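Local coordinates for protein alpha,alpha-trehalose-phosphate synthase (UDP-forming) (Burkholderia xenovorans, PDB 5HXA) that belongs to glycosyltransferase family 20 and has the two-domain GT-B fold, with a Rossmann-like sheet at the heart of each half, at residues A[232-237]-A[373-378]; A[394-399]-A[407-412]; A[124-129]-A[152-157]. One frame throughout, in Å; residues are numbered along the deposited sequence.

How the contacts relate
Contact 1 lies deep in the GT-B fold; contact 2, though mostly buried, is at the edge of the C-terminal sheet and is touched by the second subunit; contact 3 lies at the periphery of the N-terminal half, its centre about 28 Å from the centre of the chain. Contact 1 joins the two halves; contact 2 pairs the last strands of the C-terminal sheet. They share a border: helix 375-382 and strand 391-395 follow one another, and Asn374 N probably donates to Ala398 O. Contact 3 touches neither. Backbone hydrogen bonds carry contact 2, while contacts 1 and 3 each combine one lysine-to-carbonyl bond with aliphatic packing, buried in contact 1 and partly exposed in contact 3.

Contact 1 of 3, residues A[232-237]-A[373-378]; sequences YPIGIY and MNLVAK
Lys378 reaches from helix 375-382 to the carbonyl of Ile234, bridging the two Rossmann-like halves of the GT-B fold. The segment 232-237 leaves strand 225-231 of the N-terminal sheet, while 373-378 leads into helix 375-382, which follows strand 363-366 and precedes strand 391-395 of the C-terminal sheet in the chain. The lysine chain is extended beyond CG, which brings NZ to 2.7 Å from Ile234 O. The approach makes a C=O...N angle of 144° and is tilted from the carbonyl plane. Gln403 OE1 is a second hydrogen-bond partner of this ammonium group, so two oxygens grip a buried charge.

Beside this bond, Ile234 meets Met373 and Leu375 through one methyl. Its CG1 is anti to the backbone N (chi1 -169°), a rotamer that places CG2 in the crowded position between N and the carbonyl carbon. From there CG2 lies 3.6 Å from Met373 CG and 3.9 Å from Leu375 CD2. The Leu375 side chain crosses that of Ile234 at about a right angle. Met373 is folded rather than extended: bends at chi2 and chi3 (68° for chi2) fold the chain so that its terminal methyl meets the proline ring, with CE 3.6 Å from Pro233 CB.

Farther along, Ile236 and Leu375 run past each other in opposite directions, Ile236 CG2 approaching Leu375 CD2 to 4.0 Å. The other branch of Ile236 crosses the base of the lysine, where CD1 is 3.8 Å from Lys378 CB. Met444 of helix 430-446 packs against both of these residues. The helix start itself is fixed by Asn374 as N-cap, whose OD1 accepts in its carbonyl plane from Ala377 N at 3.0 Å.

Contact 2 of 3, residues A[394-399]-A[407-412]; sequences LSQFAG and ALVVNP. With EDO (1,2-ethanediol), chain D.
At the edge of the parallel Rossmann-like sheet of the C-terminal half, Leu394 and Ser395 pair with Val409 and Val410 of the outermost strand, 408-410. Three backbone hydrogen bonds establish the register: Leu394 N to Leu408 O (2.9 Å), Val410 N to Leu394 O (2.8 Å) and Gln396 N to Val410 O (2.8 Å). Leu394 and Val409 point to the same face, and Leu394 CB meets Ala407 CB at 4.0 Å.

Past the pairing, the chain of 394-399 leaves the sheet in a type I turn. Ser395 OG, anti to its backbone N (chi1 167°), accepts from Phe397 N at 2.8 Å, which defines an ST turn; the hydroxyl is also bonded to Pro368 O. The turn presents the Phe397 ring edge-on to the other segment: CD2 lies 3.6 Å from Pro412 CD, and Asn411 OD1 sits near the ring plane beside CE2. That oxygen is held by Phe413 N, and Arg173 of the second subunit packs on both Phe397 and Asn411.

Gln396 extends across Asn411 with the amide planes 39° apart. Its NE2 is 3.3 Å from Asn411 ND2, a donor-donor approach and no hydrogen bond. A 1,2-ethanediol, probably from the crystallisation liquor, lies against Gln396 CB and Val409 CG1, and its O1 donates to Gln396 O at 2.9 Å.

Contact 3 of 3, residues A[124-129]-A[152-157]; sequences QLKELL and LGVKNP
Lys126, in the last part of helix 108-126, and Leu129, in the turn that follows, meet Leu152 and Val154 just beyond helix 145-151, beside the N-terminal Rossmann-like sheet of the GT-B fold. Helix 145-151 is the helical link of the beta-alpha-beta unit between parallel strands 134-138 and 158-161, and it ends in a Schellman motif: Gly153, at positive phi, is the C-prime residue, with Val154 N bonded to Leu149 O and Gly153 N to Arg150 O.

Lys126 is straight throughout. Its CG is anti to the backbone N (chi1 172°) and the rest of the chain is extended, so the side chain runs obliquely across Leu152. Its aliphatic part packs on Leu152, CD 3.8 Å from Leu152 CB, while the ammonium at the tip donates, NZ to Leu152 O at 2.9 Å. The nitrogen lies in the plane of that carbonyl, at a C=O...N angle of 145°. A positive charge beside the C-terminal end of a helix would be expected to be electrostatically favourable.

A type I turn from Lys126 to Leu129, with Leu129 N bonded to Lys126 O at 3.2 Å, brings the second side chain round. Leu129 crosses Val154 at about a right angle, pointing one methyl at the fork of the valine. Ile13 and Ile135 of the sheet touch Leu129 as well. Next to it, Asn156 turns its amide nitrogen to the carbonyls of Asp133 and Lys130, tying the loop to the residues that lead into strand 134-138. Leu129 CD1 stands 4.1 Å from both Val154 CG1 and Val154 CG2.

Contact 1 of 3, residues A[232-237]-A[373-378]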
loop_
_atom_site.group_PDB
_atom_site.type_symbol
_atom_site.label_atom_id
_atom_site.label_comp_id
_atom_site.label_asym_id
_atom_site.label_seq_id
_atom_site.Cartn_x
_atom_site.Cartn_y
_atom_site.Cartn_z
ATOM N N TYR A 232 8.751 18.564 10.255
ATOM C CA TYR A 232 9.801 18.857 11.231
ATOM C C TYR A 232 10.539 17.553 11.495
ATOM O O TYR A 232 10.218 16.832 12.448
ATOM C CB TYR A 232 9.237 19.429 12.531
ATOM C CG TYR A 232 8.225 20.552 12.396
ATOM C CD1 TYR A 232 6.905 20.292 12.029
ATOM C CD2 TYR A 232 8.575 21.873 12.689
ATOM C CE1 TYR A 232 5.967 21.323 11.921
ATOM C CE2 TYR A 232 7.641 22.906 12.602
ATOM C CZ TYR A 232 6.338 22.622 12.220
ATOM O OH TYR A 232 5.412 23.645 12.135
ATOM N N PRO A 233 11.531 17.214 10.673
ATOM C CA PRO A 233 12.196 15.909 10.829
ATOM C C PRO A 233 12.966 15.855 12.138
ATOM O O PRO A 233 13.759 16.748 12.449
ATOM C CB PRO A 233 13.126 15.826 9.607
ATOM C CG PRO A 233 13.362 17.252 9.207
ATOM C CD PRO A 233 12.086 17.996 9.552
ATOM N N ILE A 234 12.722 14.799 12.918
ATOM C CA ILE A 234 13.341 14.713 14.233
ATOM C C ILE A 234 14.828 14.417 14.075
ATOM O O ILE A 234 15.247 13.633 13.209
ATOM C CB ILE A 234 12.619 13.669 15.112
ATOM C CG1 ILE A 234 13.084 13.777 16.566
ATOM C CG2 ILE A 234 12.858 12.252 14.623
ATOM C CD1 ILE A 234 12.242 12.945 17.532
ATOM N N GLY A 235 15.647 15.089 14.883
ATOM C CA GLY A 235 17.080 14.947 14.819
ATOM C C GLY A 235 17.655 14.260 16.046
ATOM O O GLY A 235 16.942 13.679 16.868
ATOM N N ILE A 236 18.980 14.326 16.147
ATOM C CA ILE A 236 19.730 13.793 17.273
ATOM C C ILE A 236 20.674 14.884 17.765
ATOM O O ILE A 236 20.683 15.993 17.243
ATOM C CB ILE A 236 20.523 12.521 16.901
ATOM C CG1 ILE A 236 21.583 12.841 15.844
ATOM C CG2 ILE A 236 19.584 11.419 16.414
ATOM C CD1 ILE A 236 22.588 11.710 15.632
ATOM N N TYR A 237 21.475 14.552 18.782
ATOM C CA TYR A 237 22.615 15.367 19.191
ATOM C C TYR A 237 23.876 14.641 18.744
ATOM O O TYR A 237 24.431 13.832 19.500
ATOM C CB TYR A 237 22.622 15.598 20.703
ATOM C CG TYR A 237 21.491 16.490 21.182
ATOM C CD1 TYR A 237 21.406 17.814 20.770
ATOM C CD2 TYR A 237 20.509 16.005 22.043
ATOM C CE1 TYR A 237 20.374 18.641 21.205
ATOM C CE2 TYR A 237 19.470 16.826 22.486
ATOM C CZ TYR A 237 19.410 18.139 22.060
ATOM O OH TYR A 237 18.388 18.955 22.490
ATOM N N MET A 373 10.979 7.962 10.446
ATOM C CA MET A 373 12.262 8.645 10.563
ATOM C C MET A 373 13.183 7.753 11.362
ATOM O O MET A 373 13.149 7.754 12.601
ATOM C CB MET A 373 12.152 9.993 11.269
ATOM C CG MET A 373 13.522 10.633 11.530
ATOM S SD MET A 373 14.383 11.154 10.031
ATOM C CE MET A 373 13.149 12.197 9.270
ATOM N N ASN A 374 13.979 6.965 10.674
ATOM C CA ASN A 374 14.790 5.991 11.388
ATOM C C ASN A 374 15.953 6.710 12.085
ATOM O O ASN A 374 16.832 7.281 11.431
ATOM C CB ASN A 374 15.270 4.925 10.412
ATOM C CG ASN A 374 15.958 3.800 11.101
ATOM O OD1 ASN A 374 17.069 3.975 11.594
ATOM N ND2 ASN A 374 15.314 2.630 11.146
ATOM N N LEU A 375 15.944 6.713 13.422
ATOM C CA LEU A 375 16.999 7.381 14.180
ATOM C C LEU A 375 18.254 6.528 14.313
ATOM O O LEU A 375 19.331 7.079 14.562
ATOM C CB LEU A 375 16.482 7.778 15.568
ATOM C CG LEU A 375 15.464 8.928 15.530
ATOM C CD1 LEU A 375 14.954 9.268 16.917
ATOM C CD2 LEU A 375 16.086 10.148 14.877
ATOM N N VAL A 376 18.134 5.204 14.155
ATOM C CA VAL A 376 19.302 4.325 14.194
ATOM C C VAL A 376 20.310 4.727 13.120
ATOM O O VAL A 376 21.524 4.678 13.347
ATOM C CB VAL A 376 18.866 2.849 14.062
ATOM C CG1 VAL A 376 20.044 1.946 13.669
ATOM C CG2 VAL A 376 18.267 2.354 15.380
ATOM N N ALA A 377 19.828 5.160 11.946
ATOM C CA ALA A 377 20.744 5.581 10.886
ATOM C C ALA A 377 21.563 6.795 11.309
ATOM O O ALA A 377 22.776 6.855 11.058
ATOM C CB ALA A 377 19.970 5.893 9.603
ATOM N N LYS A 378 20.914 7.783 11.936
ATOM C CA LYS A 378 21.635 8.971 12.389
ATOM C C LYS A 378 22.593 8.626 13.525
ATOM O O LYS A 378 23.747 9.073 13.532
ATOM C CB LYS A 378 20.641 10.050 12.823
ATOM C CG LYS A 378 19.672 10.482 11.706
ATOM C CD LYS A 378 18.894 11.749 12.057
ATOM C CE LYS A 378 17.936 12.110 10.905
ATOM N NZ LYS A 378 17.097 13.306 11.210
#

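Contact 2 of 3, residues A[394-399]-A[407-412]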
loop_
_atom_site.group_PDB
_atom_site.type_symbol
_atom_site.label_atom_id
_atom_site.label_comp_id
_atom_site.label_asym_id
_atom_site.label_seq_id
_atom_site.Cartn_x
_atom_site.Cartn_y
_atom_site.Cartn_z
ATOM N N LEU A 394 21.329 2.660 3.587
ATOM C CA LEU A 394 20.082 3.249 4.054
ATOM C C LEU A 394 18.955 3.051 3.047
ATOM O O LEU A 394 19.129 3.290 1.848
ATOM C CB LEU A 394 20.275 4.754 4.321
ATOM C CG LEU A 394 19.068 5.519 4.863
ATOM C CD1 LEU A 394 18.731 5.077 6.296
ATOM C CD2 LEU A 394 19.394 6.997 4.827
ATOM N N SER A 395 17.786 2.662 3.555
ATOM C CA SER A 395 16.595 2.512 2.725
ATOM C C SER A 395 16.071 3.861 2.254
ATOM O O SER A 395 16.040 4.830 3.011
ATOM C CB SER A 395 15.484 1.811 3.514
ATOM O OG SER A 395 14.254 1.932 2.831
ATOM N N GLN A 396 15.587 3.908 1.016
ATOM C CA GLN A 396 14.949 5.149 0.590
ATOM C C GLN A 396 13.583 5.356 1.237
ATOM O O GLN A 396 12.975 6.408 1.029
ATOM C CB GLN A 396 14.826 5.186 -0.941
ATOM C CG GLN A 396 14.178 4.000 -1.587
ATOM C CD GLN A 396 14.498 3.912 -3.085
ATOM O OE1 GLN A 396 15.512 4.429 -3.552
ATOM N NE2 GLN A 396 13.627 3.270 -3.830
ATOM N N PHE A 397 13.087 4.398 2.021
ATOM C CA PHE A 397 11.790 4.540 2.676
ATOM C C PHE A 397 11.914 4.793 4.178
ATOM O O PHE A 397 10.916 4.677 4.898
ATOM C CB PHE A 397 10.940 3.296 2.418
ATOM C CG PHE A 397 10.686 3.021 0.947
ATOM C CD1 PHE A 397 9.672 3.673 0.271
ATOM C CD2 PHE A 397 11.466 2.108 0.253
ATOM C CE1 PHE A 397 9.432 3.421 -1.076
ATOM C CE2 PHE A 397 11.230 1.852 -1.095
ATOM C CZ PHE A 397 10.212 2.514 -1.757
ATOM N N ALA A 398 13.109 5.128 4.665
ATOM C CA ALA A 398 13.346 5.324 6.093
ATOM C C ALA A 398 13.099 6.756 6.561
ATOM O O ALA A 398 13.262 7.039 7.750
ATOM C CB ALA A 398 14.776 4.914 6.455
ATOM N N GLY A 399 12.726 7.660 5.673
ATOM C CA GLY A 399 12.456 9.030 6.074
ATOM C C GLY A 399 13.722 9.852 6.227
ATOM O O GLY A 399 13.703 11.064 6.022
ATOM N N ALA A 407 25.060 8.782 2.591
ATOM C CA ALA A 407 24.634 7.400 2.782
ATOM C C ALA A 407 24.547 6.706 1.429
ATOM O O ALA A 407 24.221 7.328 0.417
ATOM C CB ALA A 407 23.265 7.344 3.469
ATOM N N LEU A 408 24.815 5.395 1.415
ATOM C CA LEU A 408 24.486 4.572 0.251
ATOM C C LEU A 408 22.996 4.246 0.321
ATOM O O LEU A 408 22.565 3.424 1.135
ATOM C CB LEU A 408 25.336 3.302 0.205
ATOM C CG LEU A 408 26.849 3.485 0.007
ATOM C CD1 LEU A 408 27.552 2.125 0.017
ATOM C CD2 LEU A 408 27.183 4.260 -1.291
ATOM N N VAL A 409 22.208 4.892 -0.520
ATOM C CA VAL A 409 20.758 4.789 -0.441
ATOM C C VAL A 409 20.300 3.696 -1.392
ATOM O O VAL A 409 20.742 3.640 -2.545
ATOM C CB VAL A 409 20.097 6.140 -0.770
ATOM C CG1 VAL A 409 18.577 6.018 -0.777
ATOM C CG2 VAL A 409 20.539 7.190 0.249
ATOM N N VAL A 410 19.413 2.819 -0.907
ATOM C CA VAL A 410 18.971 1.657 -1.667
ATOM C C VAL A 410 17.461 1.477 -1.553
ATOM O O VAL A 410 16.810 1.946 -0.614
ATOM C CB VAL A 410 19.684 0.355 -1.214
ATOM C CG1 VAL A 410 21.199 0.451 -1.467
ATOM C CG2 VAL A 410 19.385 0.044 0.267
ATOM N N ASN A 411 16.912 0.787 -2.550
ATOM C CA ASN A 411 15.529 0.336 -2.525
ATOM C C ASN A 411 15.518 -1.045 -1.878
ATOM O O ASN A 411 16.064 -1.993 -2.463
ATOM C CB ASN A 411 14.977 0.271 -3.940
ATOM C CG ASN A 411 13.498 -0.075 -3.981
ATOM O OD1 ASN A 411 12.958 -0.703 -3.059
ATOM N ND2 ASN A 411 12.843 0.318 -5.054
ATOM N N PRO A 412 14.944 -1.214 -0.681
ATOM C CA PRO A 412 15.032 -2.525 -0.014
ATOM C C PRO A 412 14.249 -3.611 -0.733
ATOM O O PRO A 412 14.440 -4.795 -0.422
ATOM C CB PRO A 412 14.467 -2.247 1.392
ATOM C CG PRO A 412 13.476 -1.133 1.159
ATOM C CD PRO A 412 14.137 -0.251 0.087
HETATM C C1 EDO D . 14.443 9.201 -0.508
HETATM O O1 EDO D . 14.221 9.017 0.900
HETATM C C2 EDO D . 15.723 8.495 -0.953
HETATM O O2 EDO D . 16.607 9.375 -1.665
#

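Contact 3 of 3, residues A[124-129]-A[152-157]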
loop_
_atom_site.group_PDB
_atom_site.type_symbol
_atom_site.label_atom_id
_atom_site.label_comp_id
_atom_site.label_asym_id
_atom_site.label_seq_id
_atom_site.Cartn_x
_atom_site.Cartn_y
_atom_site.Cartn_z
ATOM N N GLN A 124 -9.430 14.749 31.911
ATOM C CA GLN A 124 -8.558 14.817 33.079
ATOM C C GLN A 124 -7.448 15.841 32.894
ATOM O O GLN A 124 -7.075 16.526 33.851
ATOM C CB GLN A 124 -7.965 13.444 33.376
ATOM C CG GLN A 124 -8.957 12.471 33.995
ATOM C CD GLN A 124 -8.386 11.075 34.098
ATOM O OE1 GLN A 124 -7.883 10.527 33.116
ATOM N NE2 GLN A 124 -8.438 10.499 35.293
ATOM N N LEU A 125 -6.904 15.960 31.678
ATOM C CA LEU A 125 -5.907 16.997 31.423
ATOM C C LEU A 125 -6.492 18.387 31.643
ATOM O O LEU A 125 -5.831 19.261 32.220
ATOM C CB LEU A 125 -5.357 16.873 29.999
ATOM C CG LEU A 125 -4.398 18.011 29.640
ATOM C CD1 LEU A 125 -3.198 17.991 30.578
ATOM C CD2 LEU A 125 -3.950 17.954 28.182
ATOM N N LYS A 126 -7.737 18.604 31.206
ATOM C CA LYS A 126 -8.351 19.927 31.313
ATOM C C LYS A 126 -8.327 20.464 32.738
ATOM O O LYS A 126 -8.167 21.675 32.941
ATOM C CB LYS A 126 -9.795 19.890 30.803
ATOM C CG LYS A 126 -10.560 21.192 31.068
ATOM C CD LYS A 126 -12.010 21.107 30.633
ATOM C CE LYS A 126 -12.758 22.388 30.967
ATOM N NZ LYS A 126 -14.213 22.280 30.633
ATOM N N GLU A 127 -8.477 19.589 33.738
ATOM C CA GLU A 127 -8.430 20.037 35.128
ATOM C C GLU A 127 -7.082 20.639 35.504
ATOM O O GLU A 127 -7.014 21.445 36.438
ATOM C CB GLU A 127 -8.744 18.876 36.075
ATOM C CG GLU A 127 -10.147 18.341 35.942
ATOM C CD GLU A 127 -11.188 19.417 36.155
ATOM O OE1 GLU A 127 -11.171 20.058 37.228
ATOM O OE2 GLU A 127 -12.013 19.635 35.243
ATOM N N LEU A 128 -6.015 20.269 34.805
ATOM C CA LEU A 128 -4.666 20.702 35.132
ATOM C C LEU A 128 -4.214 21.900 34.319
ATOM O O LEU A 128 -3.113 22.405 34.550
ATOM C CB LEU A 128 -3.683 19.550 34.916
ATOM C CG LEU A 128 -4.018 18.239 35.625
ATOM C CD1 LEU A 128 -3.117 17.132 35.112
ATOM C CD2 LEU A 128 -3.865 18.406 37.125
ATOM N N LEU A 129 -5.030 22.362 33.375
ATOM C CA LEU A 129 -4.611 23.400 32.446
ATOM C C LEU A 129 -4.792 24.784 33.049
ATOM O O LEU A 129 -5.730 25.036 33.809
ATOM C CB LEU A 129 -5.409 23.312 31.146
ATOM C CG LEU A 129 -5.190 22.073 30.281
ATOM C CD1 LEU A 129 -6.049 22.176 29.023
ATOM C CD2 LEU A 129 -3.715 21.917 29.924
ATOM N N LEU A 152 -14.405 20.393 25.092
ATOM C CA LEU A 152 -14.443 20.823 26.479
ATOM C C LEU A 152 -14.251 22.329 26.624
ATOM O O LEU A 152 -14.145 22.824 27.749
ATOM C CB LEU A 152 -13.378 20.075 27.287
ATOM C CG LEU A 152 -13.582 18.560 27.414
ATOM C CD1 LEU A 152 -12.359 17.914 28.020
ATOM C CD2 LEU A 152 -14.808 18.253 28.259
ATOM N N GLY A 153 -14.210 23.062 25.514
ATOM C CA GLY A 153 -14.024 24.498 25.565
ATOM C C GLY A 153 -12.590 24.954 25.709
ATOM O O GLY A 153 -12.356 26.120 26.035
ATOM N N VAL A 154 -11.619 24.080 25.464
ATOM C CA VAL A 154 -10.213 24.429 25.637
ATOM C C VAL A 154 -9.775 25.266 24.441
ATOM O O VAL A 154 -9.836 24.807 23.294
ATOM C CB VAL A 154 -9.344 23.170 25.786
ATOM C CG1 VAL A 154 -7.870 23.521 25.657
ATOM C CG2 VAL A 154 -9.624 22.497 27.123
ATOM N N LYS A 155 -9.331 26.492 24.705
ATOM C CA LYS A 155 -8.939 27.421 23.655
ATOM C C LYS A 155 -7.427 27.544 23.489
ATOM O O LYS A 155 -6.980 28.230 22.565
ATOM C CB LYS A 155 -9.540 28.809 23.926
ATOM C CG LYS A 155 -11.065 28.843 23.983
ATOM C CD LYS A 155 -11.691 28.397 22.662
ATOM C CE LYS A 155 -13.217 28.248 22.767
ATOM N NZ LYS A 155 -13.911 29.524 23.095
ATOM N N ASN A 156 -6.631 26.890 24.347
ATOM C CA ASN A 156 -5.175 26.998 24.294
ATOM C C ASN A 156 -4.637 26.571 22.928
ATOM O O ASN A 156 -5.268 25.791 22.210
ATOM C CB ASN A 156 -4.523 26.122 25.366
ATOM C CG ASN A 156 -5.048 26.400 26.753
ATOM O OD1 ASN A 156 -6.228 26.198 27.029
ATOM N ND2 ASN A 156 -4.166 26.846 27.645
ATOM N N PRO A 157 -3.460 27.072 22.551
ATOM C CA PRO A 157 -2.752 26.501 21.395
ATOM C C PRO A 157 -2.451 25.025 21.624
ATOM O O PRO A 157 -1.966 24.634 22.690
ATOM C CB PRO A 157 -1.469 27.339 21.315
ATOM C CG PRO A 157 -1.839 28.658 21.980
ATOM C CD PRO A 157 -2.784 28.263 23.096
#